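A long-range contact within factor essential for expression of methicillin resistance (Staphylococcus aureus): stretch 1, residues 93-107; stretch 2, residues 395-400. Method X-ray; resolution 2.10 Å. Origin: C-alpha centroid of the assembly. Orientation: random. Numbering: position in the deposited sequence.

Stretch 1 93-107: LSKYVKKHRCLYLHI
Stretch 2, residues 395-400: GDFIKP

Antiparallel strand segments lie side by side with axes 4.6 Å apart at closest approach and directions 167° apart, burying 539 Å² in total. The register pairs Tyr-104 with Pro-400, Leu-105 with Lys-399, His-106 with Ile-398 and Ile-107 with Phe-397. Extended backbones (phi/psi -109/124 at Leu-105, -132/137 at Phe-397) satisfy four amides and four carbonyls reciprocally: Leu-105 N to Lys-399 O, 2.9 Å; Lys-399 N to Leu-105 O, 2.8 Å; Ile-107 N to Phe-397 O, 2.8 Å; Phe-397 N to Ile-107 O, 2.9 Å. All are nearly straight, at 165-173°. The same carbonyls also receive CA-H contacts, such as Ile-398 CA to Leu-105 O at 3.3 Å. Pro-400, lacking an amide hydrogen, occupies a non-hydrogen-bonded pair, where the pairing with Tyr-104 calls for none.

Tyr-104, His-106, Ile-398 and Pro-400 share one face. Tyr-104 (chi1 p) brings CD1 to 3.8 Å from Ile-398 CG2, while its OH bonds elsewhere in the structure. Buried His-106 (chi1 t, chi2 -165°) donates from NE2 to Asp-396 OD2 at 2.7 Å and 166°; Asp-396 (chi1 m) meets the imidazole at its edge. His-106 ND1 and Asp-396 OD1 find partners elsewhere. Gly-395, at phi/psi 106/-153, precedes this aspartate; a CB there would jam against the preceding carbonyl.

On the other face, Ile-107 (p, t) packs CG1 3.6 Å from CB of Phe-397 (m). Lys-399, all t, is fully extended; its end comes close to the helix that runs into stretch 1 from earlier in the chain, and stretch 1 covers 93 Å² of it. Lys-399 NZ makes a weak hydrogen bond to Ser-94 OG (chi1 m), 3.1 Å, and donates to a water O at 2.5 Å; both side-chain atoms also have partners elsewhere. That water also accepts from Lys-98 NZ at 3.1 Å, bridging two like charges whose NZ atoms, Lys-98 and Lys-399, lie 4.4 Å apart.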

# COMPACT_ATOMS: atom_id res chain seq x y z
N LEU A 93 -8.36 -28.76 -4.88
CA LEU A 93 -7.74 -28.21 -3.68
C LEU A 93 -8.35 -28.91 -2.46
O LEU A 93 -7.66 -29.21 -1.48
CB LEU A 93 -7.97 -26.70 -3.59
CG LEU A 93 -7.46 -26.00 -2.32
CD1 LEU A 93 -5.95 -26.22 -2.15
CD2 LEU A 93 -7.77 -24.51 -2.42
N SER A 94 -9.65 -29.17 -2.54
CA SER A 94 -10.37 -29.85 -1.48
C SER A 94 -9.78 -31.25 -1.30
O SER A 94 -9.48 -31.67 -0.19
CB SER A 94 -11.86 -29.96 -1.82
OG SER A 94 -12.46 -28.67 -1.85
N LYS A 95 -9.62 -31.97 -2.42
CA LYS A 95 -9.06 -33.32 -2.39
C LYS A 95 -7.64 -33.28 -1.83
O LYS A 95 -7.22 -34.15 -1.06
CB LYS A 95 -9.01 -33.92 -3.79
CG LYS A 95 -10.35 -34.08 -4.48
CD LYS A 95 -10.15 -34.69 -5.86
CE LYS A 95 -11.46 -34.72 -6.64
NZ LYS A 95 -11.25 -35.27 -8.02
N TYR A 96 -6.90 -32.26 -2.24
CA TYR A 96 -5.53 -32.09 -1.79
C TYR A 96 -5.46 -31.91 -0.27
O TYR A 96 -4.71 -32.62 0.40
CB TYR A 96 -4.89 -30.88 -2.47
CG TYR A 96 -3.45 -30.69 -2.08
CD1 TYR A 96 -2.43 -31.41 -2.72
CD2 TYR A 96 -3.10 -29.81 -1.06
CE1 TYR A 96 -1.10 -31.26 -2.34
CE2 TYR A 96 -1.78 -29.65 -0.68
CZ TYR A 96 -0.78 -30.38 -1.32
OH TYR A 96 0.53 -30.22 -0.94
N VAL A 97 -6.23 -30.98 0.28
CA VAL A 97 -6.14 -30.79 1.72
C VAL A 97 -6.66 -31.98 2.51
O VAL A 97 -6.26 -32.17 3.66
CB VAL A 97 -6.84 -29.49 2.19
CG1 VAL A 97 -6.14 -28.28 1.56
CG2 VAL A 97 -8.33 -29.54 1.85
N LYS A 98 -7.53 -32.80 1.91
CA LYS A 98 -8.05 -33.98 2.60
C LYS A 98 -6.95 -35.02 2.75
O LYS A 98 -7.07 -35.96 3.54
CB LYS A 98 -9.24 -34.58 1.86
CG LYS A 98 -10.50 -33.72 1.94
CD LYS A 98 -11.61 -34.26 1.05
CE LYS A 98 -12.83 -33.34 1.09
NZ LYS A 98 -13.96 -33.83 0.26
N LYS A 99 -5.88 -34.86 1.98
CA LYS A 99 -4.75 -35.78 2.05
C LYS A 99 -3.84 -35.34 3.20
O LYS A 99 -2.94 -36.07 3.59
CB LYS A 99 -3.93 -35.73 0.76
CG LYS A 99 -4.56 -36.44 -0.42
CD LYS A 99 -3.72 -36.26 -1.68
CE LYS A 99 -4.47 -36.80 -2.89
NZ LYS A 99 -3.71 -36.60 -4.16
N HIS A 100 -4.08 -34.15 3.73
CA HIS A 100 -3.23 -33.64 4.78
C HIS A 100 -3.94 -33.34 6.09
O HIS A 100 -3.58 -32.40 6.80
CB HIS A 100 -2.48 -32.41 4.28
CG HIS A 100 -1.58 -32.69 3.11
ND1 HIS A 100 -0.30 -33.19 3.26
CD2 HIS A 100 -1.78 -32.56 1.78
CE1 HIS A 100 0.25 -33.35 2.07
NE2 HIS A 100 -0.63 -32.98 1.16
N ARG A 101 -4.94 -34.16 6.40
CA ARG A 101 -5.70 -34.07 7.65
C ARG A 101 -6.28 -32.68 7.91
O ARG A 101 -6.26 -32.18 9.04
CB ARG A 101 -4.80 -34.50 8.82
CG ARG A 101 -4.22 -35.92 8.66
CD ARG A 101 -3.38 -36.40 9.86
NE ARG A 101 -3.03 -37.81 9.70
CZ ARG A 101 -2.50 -38.59 10.65
NH1 ARG A 101 -2.22 -39.86 10.38
NH2 ARG A 101 -2.25 -38.09 11.86
N CYS A 102 -6.83 -32.07 6.87
CA CYS A 102 -7.41 -30.76 7.03
C CYS A 102 -8.73 -30.87 7.78
O CYS A 102 -9.52 -31.79 7.53
CB CYS A 102 -7.65 -30.14 5.65
SG CYS A 102 -8.46 -28.53 5.71
N LEU A 103 -8.96 -29.94 8.70
CA LEU A 103 -10.20 -29.89 9.46
C LEU A 103 -11.15 -28.95 8.70
O LEU A 103 -12.34 -29.24 8.56
CB LEU A 103 -9.97 -29.32 10.86
CG LEU A 103 -11.26 -29.03 11.63
CD1 LEU A 103 -12.13 -30.28 11.72
CD2 LEU A 103 -10.91 -28.52 13.03
N TYR A 104 -10.61 -27.82 8.24
CA TYR A 104 -11.37 -26.87 7.45
C TYR A 104 -10.43 -26.02 6.60
O TYR A 104 -9.31 -25.72 7.02
CB TYR A 104 -12.28 -25.98 8.32
CG TYR A 104 -11.60 -24.95 9.19
CD1 TYR A 104 -11.69 -23.59 8.90
CD2 TYR A 104 -10.93 -25.34 10.33
CE1 TYR A 104 -11.13 -22.63 9.76
CE2 TYR A 104 -10.36 -24.40 11.20
CZ TYR A 104 -10.47 -23.05 10.90
OH TYR A 104 -9.91 -22.13 11.77
N LEU A 105 -10.89 -25.69 5.40
CA LEU A 105 -10.13 -24.91 4.43
C LEU A 105 -10.73 -23.51 4.31
O LEU A 105 -11.92 -23.35 4.02
CB LEU A 105 -10.15 -25.62 3.08
CG LEU A 105 -9.66 -24.87 1.83
CD1 LEU A 105 -8.22 -24.41 2.01
CD2 LEU A 105 -9.80 -25.78 0.62
N HIS A 106 -9.88 -22.51 4.53
CA HIS A 106 -10.27 -21.11 4.50
C HIS A 106 -9.65 -20.39 3.29
O HIS A 106 -8.42 -20.35 3.15
CB HIS A 106 -9.80 -20.46 5.81
CG HIS A 106 -10.01 -18.98 5.89
ND1 HIS A 106 -9.39 -18.20 6.84
CD2 HIS A 106 -10.75 -18.14 5.13
CE1 HIS A 106 -9.74 -16.93 6.66
NE2 HIS A 106 -10.57 -16.87 5.63
N ILE A 107 -10.48 -19.85 2.41
CA ILE A 107 -9.98 -19.12 1.24
C ILE A 107 -10.48 -17.67 1.23
O ILE A 107 -11.61 -17.37 1.65
CB ILE A 107 -10.41 -19.78 -0.09
CG1 ILE A 107 -11.94 -19.78 -0.20
CG2 ILE A 107 -9.87 -21.22 -0.18
CD1 ILE A 107 -12.46 -20.12 -1.60
N GLY A 395 -14.60 -11.63 -0.44
CA GLY A 395 -14.55 -12.00 0.96
C GLY A 395 -13.99 -13.39 1.25
O GLY A 395 -13.20 -13.94 0.47
N ASP A 396 -14.43 -13.96 2.37
CA ASP A 396 -13.96 -15.25 2.85
C ASP A 396 -14.92 -16.42 2.73
O ASP A 396 -16.12 -16.28 2.92
CB ASP A 396 -13.56 -15.12 4.32
CG ASP A 396 -12.54 -14.04 4.54
OD1 ASP A 396 -12.91 -12.84 4.43
OD2 ASP A 396 -11.37 -14.39 4.81
N PHE A 397 -14.36 -17.59 2.41
CA PHE A 397 -15.15 -18.81 2.28
C PHE A 397 -14.47 -19.92 3.07
O PHE A 397 -13.24 -20.10 3.01
CB PHE A 397 -15.30 -19.22 0.81
CG PHE A 397 -15.89 -18.15 -0.07
CD1 PHE A 397 -15.11 -17.07 -0.48
CD2 PHE A 397 -17.21 -18.24 -0.51
CE1 PHE A 397 -15.64 -16.09 -1.32
CE2 PHE A 397 -17.74 -17.26 -1.35
CZ PHE A 397 -16.95 -16.18 -1.76
N ILE A 398 -15.28 -20.69 3.78
CA ILE A 398 -14.76 -21.78 4.60
C ILE A 398 -15.43 -23.09 4.23
O ILE A 398 -16.65 -23.17 4.12
CB ILE A 398 -15.01 -21.47 6.09
CG1 ILE A 398 -14.08 -20.33 6.53
CG2 ILE A 398 -14.82 -22.72 6.95
CD1 ILE A 398 -14.39 -19.77 7.90
N LYS A 399 -14.62 -24.12 4.00
CA LYS A 399 -15.16 -25.42 3.68
C LYS A 399 -14.74 -26.38 4.78
O LYS A 399 -13.57 -26.76 4.89
CB LYS A 399 -14.65 -25.95 2.34
CG LYS A 399 -15.20 -27.35 2.07
CD LYS A 399 -14.76 -27.92 0.74
CE LYS A 399 -15.47 -29.24 0.47
NZ LYS A 399 -15.19 -29.73 -0.89
N PRO A 400 -15.70 -26.77 5.64
CA PRO A 400 -15.40 -27.70 6.73
C PRO A 400 -15.14 -29.07 6.11
O PRO A 400 -15.93 -29.51 5.28
CB PRO A 400 -16.69 -27.69 7.55
CG PRO A 400 -17.32 -26.37 7.22
CD PRO A 400 -17.07 -26.25 5.74
O HOH W 1 -15.96 -32.07 -1.38